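Local coordinates for sister chromatid cohesion protein (Chaetomium thermophilum, PDB 5T8V) that probably loads cohesin onto chromatin, as the C-terminal HEAT-repeat part of the cohesin loader Scc2, at residues D164-P169 and P195-A200; I234-A239 and K249-R254; S671-I676 and K707-L712; F902-R907 and T934-Y939; V925-W930 and G984-L989. One frame throughout, in Å; residues are numbered along the deposited sequence.

Contact 1: residues D164-P169 and P195-A200; sequences DGIIMP and PLMTDA
Ala200 N donates to Leu196 O at 2.9 Å, a backbone bond one turn long in helix 190-213 that sets two of the residues facing helix 149-172 one above the other. Between the two helices themselves the contact is apolar. Ile166 and Leu196 reach for each other tip to tip, with Ile166 CD1 3.9 Å from Leu196 CD2. In Leu196, CG stands anti to the backbone N (chi1 180°), and the CD2 branch beyond it does the touching. One residue further along the first helix, Ile167 starts out less directly toward its partner, yet its terminal CD1 arrives 4.1 Å from Ala200 CB. Met197 faces both isoleucines: its SD lies 4.4 Å from Ile167 CG1 and 4.5 Å from Ile166 CG2, both loose van der Waals distances. Asp199 takes no part and instead forms a salt bridge with Arg128 of helix 120-136, the helix on which Leu196 also rests. From helix 247-267, Phe253 packs on Ile167 and Ala200, and Phe250 on Met197. The axes of the two short segments come within 11.1 Å at an angle of 108°, just where helix 149-172 widens into a pi-type turn. A crossing this steep limits the touch to about a turn of each helix, an apolar helix-helix crossing within the all-helical architecture of this HEAT-repeat protein.

Contact 2: residues I234-A239 and K249-R254; sequences IETANA and KFDGFR
Phe250, near the start of helix 247-267, takes the largest share of the contact on its side and meets the loop twice. Its CB lies 3.6 Å from Thr236 OG1, and its ring atom CD1 is 3.5 Å from Ile234 CD1. The two side chains of Phe250 and Ile234 cross at about a right angle. In Ile234, CG1 is anti to the backbone N (chi1 -179°) and the chain runs on extended, which brings the terminal methyl to the root of the phenyl group. Beyond that root the ring leads off toward Ala171. Asp251 sets out away from the loop, but its carboxylate returns to place OD1 3.6 Å from Thr236 OG1. Phe253 sets out toward the loop, but its ring turns off to pack against Gln201; Phe250 CA lies in the plane of that ring, at the edge. Arg254 closes the sequence with its aliphatic part, CD lying 4.4 Å from Ile234 CG2. Asp251 OD1 hovers above one face of the Arg254 guanidinium, 3.8 Å from NH2, a long ion pair in which no N-H is aimed at the oxygen. The directed bond of Arg254 NH2 goes to Thr294 O. On the loop side, Glu235 O accepts a bond from Arg174 NH2. Chemically, then, the irregular segment 234-239 is held to the helix by the burial of Ile234 and the fit of Thr236, while Asp251 and Arg254 probably add only undirected electrostatics, Arg254 spending its directed bond on Thr294.

Contact 3: residues S671-I676 and K707-L712; sequences SALGLI and KRAMKL
The apolar part of the contact centres on Leu673, which points from helix 666-682 at helix 703-719. Its CD1 lies 3.6 Å from Arg708 CG and 3.7 Å from Ala709 CB, lodged between the arginine's methylene chain and the alanine methyl. One turn further along, Leu712 CD2 comes within 4.3 Å of Ile676 CG2, and both residues also pack on Val694 of helix 685-696. The second kind of interaction is the spread of the Arg708 side chain over the facing helix. With CG anti to the backbone N (chi1 179°) and the chain extended as far as NE, it slides past Leu673 in the opposite direction. Its guanidinium then lies with one face toward Gly674, whose N is 3.8 Å from Arg708 CZ; the arrangement is packing, since both sides carry N-H groups. Charge pairing is supplied from just before the segment, where Asp670 OD1 forms a salt bridge with Arg708 NH1. The short helical axes run nearly parallel, at 16°, and approach to 9.8 Å. Near-parallel helices joined through an intervening helix that touches both are characteristic of an alpha-solenoid stack, here within the region related to the PDS5 family.

Contact 4: residues F902-R907 and T934-Y939; sequences FLTDVR and TLLGTY
Leu903 and Leu936 form the close-packed half of this contact, sliding past each other in opposite directions with Leu903 CB 3.9 Å from Leu936 CD2. Leu903 CD2 also abuts Leu935 CB, the two leucines crossing at about a right angle. Leu936 CD1 spreads further, to 3.6 Å from Thr904 OG1, and lies over one face of the Arg907 guanidinium, toward its rim. The other half reaches the exposed Thr938 and is held by polar bonds. Arg907 grips Thr938 end-on: NH2 bonds to OG1 at 2.5 Å, a length too short to be taken at face value, and NH1 to Thr938 O at 3.3 Å with an N-H...O angle of 161°. Both acceptors lie in the guanidinium plane, although NH1 itself stands 62° out of the plane of the carbonyl it addresses. A bend in the arginine chain (chi3 64°) turns NE toward the loop. An alanine in place of Arg907 would probably leave Thr938 O and OG1 without their guanidinium donor and Leu936 CD1 without its flat partner, letting the loop shift. Ser933 OG is a further partner of NH1. Helix 900-910 thus lies against the C-terminal end of helix 919-935, with Leu903 and Arg907 also touching Ile932, and grips the short link that leads through Tyr939, at the N-cap position, into helix 940-960.

Contact 5: residues V925-W930 and G984-L989; sequences VMACLW and GKHCNL
Two helices of the HEAT-repeat array meet here where helix 969-986 ends, and Trp930 of helix 919-935 lies against the departing chain at Cys987. The indole offers one face to this backbone: Cys987 CA sits over its six-membered ring in a CH-pi contact, 4.1 Å from the centroid and 25° off the normal. His986 O lies over the same face, nearer the five-membered ring, 3.6 Å from Trp930 CD1. Beyond the ring, Leu989 CD2 is 4.0 Å from Trp930 CZ3, the two side chains sliding past each other. One turn before Trp930, Ala927 carries the His986 ring, with ND1 3.5 Å from Ala927 CB and Ala927 N above one face, while Lys985 CG backs the other. Met926 CG lies 4.0 Å from His986 CD2, and the bend at chi2 (64°) turns SD to 4.1 Å from Cys987 SG. An alanine at Trp930 would probably open a gap beneath Cys987 and leave Leu989 and the His986 carbonyl without the ring they lie against. The joint is mostly a fit of shapes among flat rings, sulfur and methyl groups; a weak bond from His986 NE2 to Asp923 OD1 adds a polar tie.

Contacts 1 and 2 are buried neighbours that touch and share one apolar core, with Lys249 NZ 2.7 Å from Thr198 OG1 beside it. Contacts 4 and 5 form a second pair on the opposite side of the chain's centre; both use helix 919-935, and Tyr939 of contact 4 touches Trp930 and Leu989 of contact 5. Contact 3 lies near the middle, its centre more than 50 Å from those of the others. Chemistry follows place: contact 1 is wholly aliphatic and thioether, contact 2 adds charge at its margin, contact 3 lays an exposed arginine over its rim, contact 4 buries one that bonds to an exposed threonine, and contact 5, partly buried, relies on aromatic faces.

Contact 1: residues D164-P169 and P195-A200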
# COMPACT_ATOMS: atom_id res chain seq x y z
N ASP A 164 7.36 -41.44 33.80
CA ASP A 164 7.96 -42.15 32.67
C ASP A 164 7.20 -43.42 32.34
O ASP A 164 7.05 -43.77 31.16
CB ASP A 164 9.43 -42.48 32.98
CG ASP A 164 10.33 -41.27 32.88
OD1 ASP A 164 10.01 -40.33 32.12
OD2 ASP A 164 11.38 -41.26 33.57
N GLY A 165 6.71 -44.13 33.35
CA GLY A 165 6.25 -45.50 33.17
C GLY A 165 4.76 -45.71 33.07
O GLY A 165 4.32 -46.79 32.67
N ILE A 166 3.95 -44.71 33.43
CA ILE A 166 2.50 -44.89 33.47
C ILE A 166 1.78 -43.70 32.85
O ILE A 166 1.05 -43.85 31.87
CB ILE A 166 2.03 -45.14 34.91
CG1 ILE A 166 2.67 -46.43 35.45
CG2 ILE A 166 0.51 -45.24 34.97
CD1 ILE A 166 2.23 -46.85 36.84
N ILE A 167 1.98 -42.51 33.42
CA ILE A 167 1.19 -41.35 33.03
C ILE A 167 1.38 -41.04 31.55
O ILE A 167 0.42 -40.98 30.78
CB ILE A 167 1.55 -40.14 33.92
CG1 ILE A 167 1.31 -40.47 35.39
CG2 ILE A 167 0.71 -38.93 33.52
CD1 ILE A 167 1.95 -39.49 36.35
N MET A 168 2.64 -40.84 31.14
CA MET A 168 2.91 -40.50 29.75
C MET A 168 2.51 -41.62 28.79
O MET A 168 1.75 -41.34 27.85
CB MET A 168 4.39 -40.14 29.60
CG MET A 168 4.84 -38.97 30.48
SD MET A 168 4.10 -37.38 30.03
CE MET A 168 4.85 -37.08 28.43
N PRO A 169 2.96 -42.86 28.96
CA PRO A 169 2.55 -43.90 28.00
C PRO A 169 1.05 -44.13 27.96
O PRO A 169 0.52 -44.51 26.91
CB PRO A 169 3.31 -45.15 28.49
CG PRO A 169 3.69 -44.86 29.90
CD PRO A 169 3.89 -43.38 29.97
N PRO A 195 -7.91 -44.54 40.31
CA PRO A 195 -7.36 -44.27 41.65
C PRO A 195 -5.84 -44.13 41.65
O PRO A 195 -5.30 -43.30 42.39
CB PRO A 195 -7.82 -45.48 42.47
CG PRO A 195 -9.05 -45.94 41.79
CD PRO A 195 -8.82 -45.70 40.32
N LEU A 196 -5.15 -44.91 40.83
CA LEU A 196 -3.70 -44.77 40.71
C LEU A 196 -3.33 -43.38 40.21
O LEU A 196 -2.43 -42.73 40.76
CB LEU A 196 -3.16 -45.85 39.78
CG LEU A 196 -1.65 -45.86 39.53
CD1 LEU A 196 -0.90 -46.22 40.80
CD2 LEU A 196 -1.32 -46.83 38.42
N MET A 197 -4.01 -42.92 39.16
CA MET A 197 -3.76 -41.57 38.65
C MET A 197 -4.00 -40.52 39.73
O MET A 197 -3.18 -39.61 39.91
CB MET A 197 -4.66 -41.30 37.44
CG MET A 197 -4.44 -42.26 36.28
SD MET A 197 -2.74 -42.27 35.68
CE MET A 197 -3.02 -42.23 33.92
N THR A 198 -5.12 -40.63 40.45
CA THR A 198 -5.38 -39.69 41.53
C THR A 198 -4.25 -39.70 42.55
O THR A 198 -3.79 -38.64 42.99
CB THR A 198 -6.71 -40.02 42.20
OG1 THR A 198 -7.77 -39.90 41.25
CG2 THR A 198 -6.99 -39.07 43.38
N ASP A 199 -3.78 -40.89 42.93
CA ASP A 199 -2.66 -40.98 43.86
C ASP A 199 -1.45 -40.23 43.33
O ASP A 199 -0.80 -39.47 44.06
CB ASP A 199 -2.31 -42.45 44.12
CG ASP A 199 -3.45 -43.21 44.76
OD1 ASP A 199 -4.56 -42.65 44.89
OD2 ASP A 199 -3.24 -44.39 45.12
N ALA A 200 -1.13 -40.42 42.05
CA ALA A 200 0.01 -39.73 41.45
C ALA A 200 -0.17 -38.22 41.52
O ALA A 200 0.74 -37.49 41.94
CB ALA A 200 0.21 -40.19 40.01

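Contact 2: residues I234-A239 and K249-R254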
# COMPACT_ATOMS: atom_id res chain seq x y z
N ILE A 234 2.53 -33.39 28.02
CA ILE A 234 1.80 -34.65 27.94
C ILE A 234 0.87 -34.61 26.73
O ILE A 234 0.27 -33.57 26.43
CB ILE A 234 1.04 -34.90 29.25
CG1 ILE A 234 0.28 -36.22 29.19
CG2 ILE A 234 0.08 -33.74 29.53
CD1 ILE A 234 -0.31 -36.64 30.52
N GLU A 235 0.75 -35.74 26.04
CA GLU A 235 -0.05 -35.81 24.81
C GLU A 235 -1.43 -36.38 25.13
O GLU A 235 -1.72 -37.56 24.91
CB GLU A 235 0.67 -36.64 23.75
CG GLU A 235 1.44 -35.80 22.75
CD GLU A 235 1.65 -36.52 21.44
OE1 GLU A 235 2.11 -37.68 21.46
OE2 GLU A 235 1.35 -35.92 20.38
N THR A 236 -2.28 -35.52 25.66
CA THR A 236 -3.70 -35.84 25.76
C THR A 236 -4.26 -36.15 24.38
O THR A 236 -3.81 -35.61 23.37
CB THR A 236 -4.45 -34.66 26.40
OG1 THR A 236 -3.98 -34.46 27.73
CG2 THR A 236 -5.95 -34.93 26.43
N ALA A 237 -5.25 -37.03 24.34
CA ALA A 237 -5.86 -37.41 23.08
C ALA A 237 -6.79 -36.30 22.59
O ALA A 237 -7.26 -35.45 23.35
CB ALA A 237 -6.63 -38.72 23.23
N ASN A 238 -7.07 -36.33 21.28
CA ASN A 238 -7.93 -35.34 20.66
C ASN A 238 -9.32 -35.37 21.29
O ASN A 238 -9.68 -34.47 22.06
CB ASN A 238 -8.03 -35.58 19.15
CG ASN A 238 -6.66 -35.71 18.50
OD1 ASN A 238 -5.64 -35.38 19.10
ND2 ASN A 238 -6.65 -36.19 17.26
N ALA A 239 -10.10 -36.40 20.98
CA ALA A 239 -11.43 -36.58 21.54
C ALA A 239 -11.42 -37.77 22.50
O ALA A 239 -10.50 -38.58 22.50
CB ALA A 239 -12.47 -36.82 20.43
N LYS A 249 -8.45 -36.03 33.19
CA LYS A 249 -7.50 -36.47 34.21
C LYS A 249 -6.08 -36.04 33.84
O LYS A 249 -5.36 -35.43 34.65
CB LYS A 249 -7.62 -37.99 34.37
CG LYS A 249 -7.12 -38.54 35.69
CD LYS A 249 -7.98 -38.08 36.88
CE LYS A 249 -7.38 -38.53 38.20
NZ LYS A 249 -8.09 -37.95 39.37
N PHE A 250 -5.68 -36.33 32.60
CA PHE A 250 -4.37 -35.89 32.13
C PHE A 250 -4.26 -34.37 32.16
O PHE A 250 -3.20 -33.83 32.50
CB PHE A 250 -4.11 -36.43 30.73
CG PHE A 250 -4.08 -37.94 30.65
CD1 PHE A 250 -3.11 -38.65 31.32
CD2 PHE A 250 -5.01 -38.63 29.90
CE1 PHE A 250 -3.07 -40.03 31.25
CE2 PHE A 250 -4.98 -40.01 29.82
CZ PHE A 250 -4.00 -40.71 30.50
N ASP A 251 -5.34 -33.67 31.80
CA ASP A 251 -5.33 -32.22 31.96
C ASP A 251 -4.96 -31.85 33.40
O ASP A 251 -4.14 -30.94 33.63
CB ASP A 251 -6.69 -31.62 31.60
CG ASP A 251 -7.00 -31.73 30.12
OD1 ASP A 251 -6.10 -32.11 29.34
OD2 ASP A 251 -8.15 -31.41 29.74
N GLY A 252 -5.54 -32.55 34.37
CA GLY A 252 -5.17 -32.32 35.75
C GLY A 252 -3.68 -32.48 35.98
O GLY A 252 -3.06 -31.70 36.70
N PHE A 253 -3.08 -33.50 35.35
CA PHE A 253 -1.63 -33.62 35.45
C PHE A 253 -0.93 -32.38 34.91
O PHE A 253 -0.02 -31.84 35.55
CB PHE A 253 -1.15 -34.87 34.71
CG PHE A 253 -1.30 -36.13 35.51
CD1 PHE A 253 -0.46 -36.39 36.58
CD2 PHE A 253 -2.28 -37.04 35.20
CE1 PHE A 253 -0.60 -37.54 37.32
CE2 PHE A 253 -2.42 -38.20 35.93
CZ PHE A 253 -1.58 -38.45 36.99
N ARG A 254 -1.33 -31.91 33.72
CA ARG A 254 -0.73 -30.71 33.16
C ARG A 254 -0.78 -29.55 34.16
O ARG A 254 0.22 -28.86 34.39
CB ARG A 254 -1.45 -30.33 31.86
CG ARG A 254 -0.60 -29.58 30.85
CD ARG A 254 -1.27 -29.57 29.48
NE ARG A 254 -2.64 -29.05 29.55
CZ ARG A 254 -3.52 -29.15 28.56
NH1 ARG A 254 -3.20 -29.75 27.42
NH2 ARG A 254 -4.74 -28.65 28.71

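Contact 3: residues S671-I676 and K707-L712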
# COMPACT_ATOMS: atom_id res chain seq x y z
N SER A 671 -1.57 -0.89 -5.14
CA SER A 671 -2.21 -1.35 -3.90
C SER A 671 -2.90 -0.21 -3.17
O SER A 671 -3.96 -0.40 -2.56
CB SER A 671 -1.17 -2.01 -3.00
OG SER A 671 -0.62 -3.17 -3.61
N ALA A 672 -2.31 0.99 -3.23
CA ALA A 672 -2.96 2.16 -2.65
C ALA A 672 -4.39 2.31 -3.16
O ALA A 672 -5.27 2.77 -2.42
CB ALA A 672 -2.16 3.42 -2.98
N LEU A 673 -4.64 1.92 -4.41
CA LEU A 673 -6.02 1.89 -4.90
C LEU A 673 -6.86 0.91 -4.10
O LEU A 673 -8.01 1.21 -3.75
CB LEU A 673 -6.04 1.53 -6.38
CG LEU A 673 -5.36 2.53 -7.32
CD1 LEU A 673 -5.42 2.03 -8.75
CD2 LEU A 673 -6.00 3.90 -7.21
N GLY A 674 -6.31 -0.27 -3.80
CA GLY A 674 -7.04 -1.22 -2.96
C GLY A 674 -7.40 -0.63 -1.61
O GLY A 674 -8.54 -0.74 -1.16
N LEU A 675 -6.44 0.03 -0.96
CA LEU A 675 -6.73 0.66 0.32
C LEU A 675 -7.81 1.72 0.17
O LEU A 675 -8.73 1.80 1.00
CB LEU A 675 -5.46 1.27 0.91
CG LEU A 675 -4.32 0.31 1.23
CD1 LEU A 675 -3.25 1.03 2.03
CD2 LEU A 675 -4.80 -0.94 1.97
N ILE A 676 -7.71 2.56 -0.86
CA ILE A 676 -8.76 3.55 -1.12
C ILE A 676 -10.12 2.86 -1.20
O ILE A 676 -11.11 3.33 -0.63
CB ILE A 676 -8.45 4.33 -2.41
CG1 ILE A 676 -7.24 5.26 -2.17
CG2 ILE A 676 -9.66 5.14 -2.87
CD1 ILE A 676 -6.75 5.96 -3.42
N LYS A 707 -5.59 0.88 -15.27
CA LYS A 707 -6.70 -0.05 -15.44
C LYS A 707 -7.43 -0.28 -14.12
O LYS A 707 -8.66 -0.22 -14.05
CB LYS A 707 -6.20 -1.36 -16.03
CG LYS A 707 -5.56 -1.21 -17.41
CD LYS A 707 -4.67 -2.39 -17.78
CE LYS A 707 -5.47 -3.60 -18.22
NZ LYS A 707 -4.59 -4.67 -18.77
N ARG A 708 -6.67 -0.53 -13.05
CA ARG A 708 -7.29 -0.73 -11.74
C ARG A 708 -8.07 0.51 -11.31
O ARG A 708 -9.22 0.42 -10.86
CB ARG A 708 -6.23 -1.08 -10.70
CG ARG A 708 -6.78 -1.27 -9.30
CD ARG A 708 -5.79 -1.98 -8.40
NE ARG A 708 -6.40 -2.33 -7.11
CZ ARG A 708 -5.83 -3.12 -6.21
NH1 ARG A 708 -4.64 -3.65 -6.43
NH2 ARG A 708 -6.46 -3.38 -5.07
N ALA A 709 -7.45 1.69 -11.46
CA ALA A 709 -8.10 2.92 -11.03
C ALA A 709 -9.40 3.17 -11.78
O ALA A 709 -10.36 3.71 -11.20
CB ALA A 709 -7.15 4.10 -11.22
N MET A 710 -9.47 2.79 -13.06
CA MET A 710 -10.69 3.03 -13.82
C MET A 710 -11.73 1.93 -13.63
O MET A 710 -12.92 2.19 -13.83
CB MET A 710 -10.37 3.21 -15.31
CG MET A 710 -9.64 2.05 -15.96
SD MET A 710 -9.22 2.42 -17.68
CE MET A 710 -8.08 3.79 -17.49
N LYS A 711 -11.32 0.73 -13.24
CA LYS A 711 -12.30 -0.27 -12.81
C LYS A 711 -12.95 0.16 -11.49
O LYS A 711 -14.19 0.16 -11.36
CB LYS A 711 -11.63 -1.63 -12.66
CG LYS A 711 -12.59 -2.81 -12.71
CD LYS A 711 -13.09 -3.06 -14.13
CE LYS A 711 -14.02 -4.27 -14.19
NZ LYS A 711 -14.52 -4.53 -15.57
N LEU A 712 -12.13 0.55 -10.51
CA LEU A 712 -12.67 1.13 -9.29
C LEU A 712 -13.57 2.32 -9.59
O LEU A 712 -14.66 2.45 -9.02
CB LEU A 712 -11.52 1.55 -8.37
CG LEU A 712 -11.89 2.32 -7.10
CD1 LEU A 712 -12.76 1.48 -6.18
CD2 LEU A 712 -10.63 2.77 -6.37

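Contact 4: residues F902-R907 and T934-Y939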
# COMPACT_ATOMS: atom_id res chain seq x y z
N PHE A 902 -38.65 21.68 -48.14
CA PHE A 902 -37.84 21.89 -46.95
C PHE A 902 -36.43 22.33 -47.32
O PHE A 902 -35.94 23.36 -46.83
CB PHE A 902 -37.80 20.61 -46.11
CG PHE A 902 -36.99 20.74 -44.85
CD1 PHE A 902 -37.56 21.26 -43.70
CD2 PHE A 902 -35.67 20.32 -44.81
CE1 PHE A 902 -36.82 21.37 -42.53
CE2 PHE A 902 -34.93 20.43 -43.66
CZ PHE A 902 -35.50 20.95 -42.51
N LEU A 903 -35.76 21.56 -48.18
CA LEU A 903 -34.42 21.93 -48.63
C LEU A 903 -34.41 23.34 -49.22
O LEU A 903 -33.59 24.19 -48.82
CB LEU A 903 -33.92 20.92 -49.66
CG LEU A 903 -33.31 19.62 -49.12
CD1 LEU A 903 -34.23 18.93 -48.13
CD2 LEU A 903 -32.99 18.69 -50.27
N THR A 904 -35.31 23.61 -50.16
CA THR A 904 -35.35 24.92 -50.81
C THR A 904 -35.47 26.04 -49.78
O THR A 904 -34.68 26.99 -49.78
CB THR A 904 -36.53 24.97 -51.79
OG1 THR A 904 -36.36 23.95 -52.79
CG2 THR A 904 -36.61 26.33 -52.48
N ASP A 905 -36.45 25.93 -48.88
CA ASP A 905 -36.64 26.96 -47.86
C ASP A 905 -35.39 27.13 -47.01
O ASP A 905 -34.93 28.25 -46.77
CB ASP A 905 -37.84 26.61 -46.98
CG ASP A 905 -39.15 26.63 -47.73
OD1 ASP A 905 -39.27 27.42 -48.69
OD2 ASP A 905 -40.05 25.85 -47.37
N VAL A 906 -34.81 26.02 -46.55
CA VAL A 906 -33.61 26.09 -45.72
C VAL A 906 -32.51 26.86 -46.44
O VAL A 906 -31.87 27.74 -45.86
CB VAL A 906 -33.14 24.68 -45.32
CG1 VAL A 906 -31.75 24.72 -44.69
CG2 VAL A 906 -34.13 24.05 -44.35
N ARG A 907 -32.29 26.55 -47.72
CA ARG A 907 -31.26 27.27 -48.47
C ARG A 907 -31.57 28.75 -48.56
O ARG A 907 -30.69 29.60 -48.35
CB ARG A 907 -31.09 26.67 -49.87
CG ARG A 907 -30.07 27.42 -50.71
CD ARG A 907 -29.68 26.63 -51.95
NE ARG A 907 -30.80 26.42 -52.86
CZ ARG A 907 -30.72 25.75 -54.00
NH1 ARG A 907 -29.57 25.22 -54.39
NH2 ARG A 907 -31.80 25.62 -54.76
N THR A 934 -26.86 19.67 -53.75
CA THR A 934 -26.71 18.36 -54.38
C THR A 934 -27.99 17.54 -54.25
O THR A 934 -28.40 16.87 -55.20
CB THR A 934 -25.52 17.60 -53.78
OG1 THR A 934 -25.71 17.45 -52.37
CG2 THR A 934 -24.22 18.34 -54.06
N LEU A 935 -28.63 17.58 -53.08
CA LEU A 935 -29.91 16.89 -52.93
C LEU A 935 -30.94 17.47 -53.89
O LEU A 935 -31.62 16.73 -54.61
CB LEU A 935 -30.40 16.99 -51.49
CG LEU A 935 -29.74 16.02 -50.51
CD1 LEU A 935 -28.77 16.75 -49.61
CD2 LEU A 935 -30.78 15.28 -49.69
N LEU A 936 -31.07 18.79 -53.92
CA LEU A 936 -31.83 19.44 -54.97
C LEU A 936 -31.10 19.31 -56.31
O LEU A 936 -29.96 18.84 -56.38
CB LEU A 936 -32.06 20.92 -54.65
CG LEU A 936 -32.89 21.25 -53.40
CD1 LEU A 936 -32.95 22.76 -53.20
CD2 LEU A 936 -34.29 20.67 -53.49
N GLY A 937 -31.76 19.73 -57.38
CA GLY A 937 -31.17 19.67 -58.69
C GLY A 937 -30.54 20.98 -59.13
O GLY A 937 -29.87 21.03 -60.16
N THR A 938 -30.76 22.03 -58.35
CA THR A 938 -30.35 23.37 -58.75
C THR A 938 -29.03 23.77 -58.09
O THR A 938 -28.73 23.37 -56.96
CB THR A 938 -31.42 24.40 -58.37
OG1 THR A 938 -31.61 24.40 -56.95
CG2 THR A 938 -32.74 24.07 -59.05
N TYR A 939 -28.24 24.55 -58.83
CA TYR A 939 -27.01 25.13 -58.31
C TYR A 939 -26.87 26.61 -58.67
O TYR A 939 -25.87 27.23 -58.30
CB TYR A 939 -25.79 24.37 -58.84
CG TYR A 939 -25.83 22.88 -58.59
CD1 TYR A 939 -26.47 22.03 -59.48
CD2 TYR A 939 -25.22 22.33 -57.48
CE1 TYR A 939 -26.51 20.66 -59.26
CE2 TYR A 939 -25.25 20.96 -57.25
CZ TYR A 939 -25.90 20.13 -58.14
OH TYR A 939 -25.93 18.78 -57.93

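Contact 5: residues V925-W930 and G984-L989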
# COMPACT_ATOMS: atom_id res chain seq x y z
N VAL A 925 -21.70 26.18 -42.69
CA VAL A 925 -22.91 26.61 -43.40
C VAL A 925 -22.70 26.52 -44.91
O VAL A 925 -23.64 26.20 -45.65
CB VAL A 925 -23.32 28.03 -42.98
CG1 VAL A 925 -22.29 29.02 -43.38
CG2 VAL A 925 -24.65 28.39 -43.59
N MET A 926 -21.49 26.81 -45.39
CA MET A 926 -21.22 26.67 -46.81
C MET A 926 -21.30 25.20 -47.22
O MET A 926 -21.91 24.86 -48.25
CB MET A 926 -19.85 27.25 -47.15
CG MET A 926 -19.51 27.22 -48.64
SD MET A 926 -20.61 28.24 -49.65
CE MET A 926 -20.05 29.89 -49.20
N ALA A 927 -20.69 24.32 -46.43
CA ALA A 927 -20.84 22.88 -46.67
C ALA A 927 -22.32 22.50 -46.74
O ALA A 927 -22.75 21.80 -47.66
CB ALA A 927 -20.14 22.10 -45.56
N CYS A 928 -23.11 22.98 -45.78
CA CYS A 928 -24.53 22.67 -45.77
C CYS A 928 -25.21 23.17 -47.05
O CYS A 928 -26.05 22.47 -47.63
CB CYS A 928 -25.19 23.29 -44.54
SG CYS A 928 -26.86 22.69 -44.21
N LEU A 929 -24.85 24.37 -47.51
CA LEU A 929 -25.39 24.88 -48.76
C LEU A 929 -25.09 23.93 -49.91
O LEU A 929 -25.99 23.56 -50.67
CB LEU A 929 -24.82 26.27 -49.05
CG LEU A 929 -25.34 27.44 -48.21
CD1 LEU A 929 -24.54 28.70 -48.52
CD2 LEU A 929 -26.82 27.68 -48.46
N TRP A 930 -23.82 23.54 -50.06
CA TRP A 930 -23.47 22.61 -51.13
C TRP A 930 -24.30 21.34 -51.04
O TRP A 930 -24.84 20.86 -52.04
CB TRP A 930 -21.97 22.28 -51.06
CG TRP A 930 -21.54 21.20 -52.01
CD1 TRP A 930 -20.95 20.01 -51.69
CD2 TRP A 930 -21.65 21.22 -53.45
NE1 TRP A 930 -20.69 19.29 -52.83
CE2 TRP A 930 -21.11 20.00 -53.92
CE3 TRP A 930 -22.16 22.13 -54.37
CZ2 TRP A 930 -21.07 19.68 -55.27
CZ3 TRP A 930 -22.11 21.82 -55.72
CH2 TRP A 930 -21.57 20.60 -56.16
N GLY A 984 -15.07 27.74 -53.07
CA GLY A 984 -14.10 26.88 -53.73
C GLY A 984 -13.72 25.67 -52.89
O GLY A 984 -13.42 24.61 -53.43
N LYS A 985 -13.74 25.82 -51.57
CA LYS A 985 -13.37 24.71 -50.70
C LYS A 985 -14.42 23.61 -50.73
O LYS A 985 -14.09 22.42 -50.86
CB LYS A 985 -13.16 25.20 -49.26
CG LYS A 985 -12.81 24.09 -48.28
CD LYS A 985 -12.47 24.65 -46.91
CE LYS A 985 -12.16 23.54 -45.91
NZ LYS A 985 -11.20 23.98 -44.86
N HIS A 986 -15.70 23.98 -50.60
CA HIS A 986 -16.77 22.99 -50.45
C HIS A 986 -17.49 22.67 -51.75
O HIS A 986 -17.72 21.50 -52.05
CB HIS A 986 -17.77 23.48 -49.41
CG HIS A 986 -17.20 23.59 -48.03
ND1 HIS A 986 -17.09 22.50 -47.19
CD2 HIS A 986 -16.70 24.64 -47.35
CE1 HIS A 986 -16.55 22.89 -46.05
NE2 HIS A 986 -16.30 24.18 -46.12
N CYS A 987 -17.86 23.69 -52.52
CA CYS A 987 -18.66 23.51 -53.73
C CYS A 987 -17.86 23.97 -54.94
O CYS A 987 -17.62 25.17 -55.10
CB CYS A 987 -19.97 24.29 -53.62
SG CYS A 987 -19.81 25.94 -52.93
N ASN A 988 -17.46 23.03 -55.78
CA ASN A 988 -16.76 23.34 -57.02
C ASN A 988 -17.77 23.23 -58.16
O ASN A 988 -18.19 22.12 -58.53
CB ASN A 988 -15.57 22.41 -57.23
CG ASN A 988 -14.40 23.10 -57.90
OD1 ASN A 988 -14.26 24.32 -57.82
ND2 ASN A 988 -13.55 22.33 -58.56
N LEU A 989 -18.15 24.37 -58.72
CA LEU A 989 -19.16 24.43 -59.78
C LEU A 989 -18.52 24.29 -61.16
O LEU A 989 -18.79 25.08 -62.07
CB LEU A 989 -19.95 25.73 -59.66
CG LEU A 989 -20.70 25.93 -58.34
CD1 LEU A 989 -21.25 27.34 -58.25
CD2 LEU A 989 -21.83 24.91 -58.20